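Local structure of endoribonuclease MazF3 (Mycobacterium tuberculosis, 5UCT) at residues V30-I35 with Q66-C71. The protein is the toxin of a type II toxin-antitoxin system, an endoribonuclease that cleaves mRNA and 23S rRNA, mainly after the first two uridines of UUCCU. Sequence-based numbering, arbitrary orientation.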
loop_
_atom_site.group_PDB
_atom_site.type_symbol
_atom_site.label_atom_id
_atom_site.label_comp_id
_atom_site.label_asym_id
_atom_site.label_seq_id
_atom_site.Cartn_x
_atom_site.Cartn_y
_atom_site.Cartn_z
ATOM N N VAL A 30 -8.752 3.895 5.118
ATOM C CA VAL A 30 -8.212 4.568 3.941
ATOM C C VAL A 30 -6.722 4.268 3.860
ATOM O O VAL A 30 -6.010 4.322 4.867
ATOM C CB VAL A 30 -8.485 6.089 3.986
ATOM C CG1 VAL A 30 -8.008 6.684 5.306
ATOM C CG2 VAL A 30 -7.826 6.791 2.808
ATOM N N THR A 31 -6.259 3.921 2.662
ATOM C CA THR A 31 -4.847 3.655 2.430
ATOM C C THR A 31 -4.155 4.955 2.049
ATOM O O THR A 31 -4.612 5.670 1.151
ATOM C CB THR A 31 -4.658 2.608 1.331
ATOM O OG1 THR A 31 -5.350 1.406 1.690
ATOM C CG2 THR A 31 -3.184 2.290 1.144
ATOM N N VAL A 32 -3.057 5.263 2.741
ATOM C CA VAL A 32 -2.359 6.530 2.582
ATOM C C VAL A 32 -0.873 6.271 2.369
ATOM O O VAL A 32 -0.358 5.189 2.657
ATOM C CB VAL A 32 -2.567 7.462 3.794
ATOM C CG1 VAL A 32 -4.046 7.759 3.993
ATOM C CG2 VAL A 32 -1.972 6.843 5.047
ATOM N N ALA A 33 -0.187 7.289 1.851
ATOM C CA ALA A 33 1.263 7.277 1.709
ATOM C C ALA A 33 1.836 8.457 2.480
ATOM O O ALA A 33 1.462 9.609 2.202
ATOM C CB ALA A 33 1.682 7.343 0.238
ATOM N N PRO A 34 2.728 8.239 3.442
ATOM C CA PRO A 34 3.212 9.349 4.266
ATOM C C PRO A 34 4.144 10.263 3.487
ATOM O O PRO A 34 4.754 9.876 2.488
ATOM C CB PRO A 34 3.953 8.644 5.405
ATOM C CG PRO A 34 4.415 7.368 4.800
ATOM C CD PRO A 34 3.345 6.958 3.821
ATOM N N ILE A 35 4.247 11.498 3.968
ATOM C CA ILE A 35 5.098 12.520 3.372
ATOM C C ILE A 35 6.113 12.945 4.424
ATOM O O ILE A 35 5.745 13.526 5.454
ATOM C CB ILE A 35 4.289 13.726 2.875
ATOM C CG1 ILE A 35 3.266 13.306 1.827
ATOM C CG2 ILE A 35 5.202 14.776 2.286
ATOM C CD1 ILE A 35 2.515 14.479 1.268
ATOM N N GLN A 66 0.288 2.898 4.280
ATOM C CA GLN A 66 -0.428 2.341 5.418
ATOM C C GLN A 66 -1.924 2.510 5.206
ATOM O O GLN A 66 -2.372 3.469 4.571
ATOM C CB GLN A 66 -0.013 3.018 6.733
ATOM C CG GLN A 66 1.479 2.938 7.050
ATOM C CD GLN A 66 1.866 1.650 7.747
ATOM O OE1 GLN A 66 1.020 0.803 8.019
ATOM N NE2 GLN A 66 3.150 1.503 8.051
ATOM N N THR A 67 -2.693 1.565 5.744
ATOM C CA THR A 67 -4.149 1.664 5.802
ATOM C C THR A 67 -4.531 2.020 7.234
ATOM O O THR A 67 -4.353 1.209 8.149
ATOM C CB THR A 67 -4.814 0.359 5.366
ATOM O OG1 THR A 67 -4.476 0.078 4.003
ATOM C CG2 THR A 67 -6.321 0.470 5.489
ATOM N N ILE A 68 -5.048 3.231 7.425
ATOM C CA ILE A 68 -5.363 3.747 8.756
ATOM C C ILE A 68 -6.873 3.909 8.886
ATOM O O ILE A 68 -7.573 4.002 7.867
ATOM C CB ILE A 68 -4.641 5.080 9.023
ATOM C CG1 ILE A 68 -5.220 6.193 8.140
ATOM C CG2 ILE A 68 -3.152 4.938 8.778
ATOM C CD1 ILE A 68 -4.651 7.562 8.434
ATOM N N PRO A 69 -7.422 3.935 10.100
ATOM C CA PRO A 69 -8.844 4.256 10.248
ATOM C C PRO A 69 -9.112 5.690 9.821
ATOM O O PRO A 69 -8.263 6.572 9.963
ATOM C CB PRO A 69 -9.102 4.062 11.747
ATOM C CG PRO A 69 -7.977 3.209 12.230
ATOM C CD PRO A 69 -6.800 3.582 11.389
ATOM N N VAL A 70 -10.315 5.918 9.286
ATOM C CA VAL A 70 -10.716 7.273 8.919
ATOM C C VAL A 70 -10.779 8.175 10.150
ATOM O O VAL A 70 -10.644 9.399 10.032
ATOM C CB VAL A 70 -12.060 7.238 8.152
ATOM C CG1 VAL A 70 -12.583 8.641 7.876
ATOM C CG2 VAL A 70 -11.896 6.491 6.839
ATOM N N CYS A 71 -10.957 7.592 11.341
ATOM C CA CYS A 71 -10.930 8.386 12.567
ATOM C C CYS A 71 -9.588 9.080 12.762
ATOM O O CYS A 71 -9.527 10.152 13.374
ATOM C CB CYS A 71 -11.244 7.505 13.777
ATOM S SG CYS A 71 -12.985 7.043 13.955
#
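Val32 and Gln66 exchange two backbone hydrogen bonds, Val32 N to Gln66 O at 2.7 Å and Gln66 N to Val32 O at 2.9 Å. Val30 and Ile68 form the second such pair, with Val30 N 3.0 Å from Ile68 O and Ile68 N donating back to Val30 O. Together these four bonds make a short antiparallel ladder. Between the two rungs sits the non-hydrogen-bonded pair Thr31 and Thr67, where the CA atoms close to 4.0 Å and CA-H groups add contacts to the carbonyls of the other strand: Thr67 CA to Val30 O and Thr31 CA to Gln66 O. In both threonines OG1 stands beside the backbone N and anti to the carbonyl carbon (chi1 -57° in Thr31, -62° in Thr67), and the two hydroxyl oxygens come within 2.8 Å of each other. Thr67 OG1 also hydrogen-bonds to Thr65 O of the second subunit, while Gln66 NE2 reaches Thr67 O of that subunit. Val30, Val32 and Ile68 share the other face with Gln66, whose polar end leads away from strand 29-36. Val30 and Ile68 run alongside each other in the same direction, with Val30 CG1 4.0 Å from Ile68 CG1; Val70 CG2 meets the same Val30 methyl at 4.2 Å, just where the chain enters a 3-10 turn. Val32 CG2 lies 4.4 Å from Ile68 CG2, and Ile17 and Val15 of strand 12-17 pack on Val32. The ladder thus joins strand 66-69 to strand 29-36 in the strongly bent antiparallel sheet of the SH3-like MazF fold, with aliphatic packing on one face, while Thr67 OG1 and the Gln66 amide bond the second subunit and Thr31 packs on its Asp63.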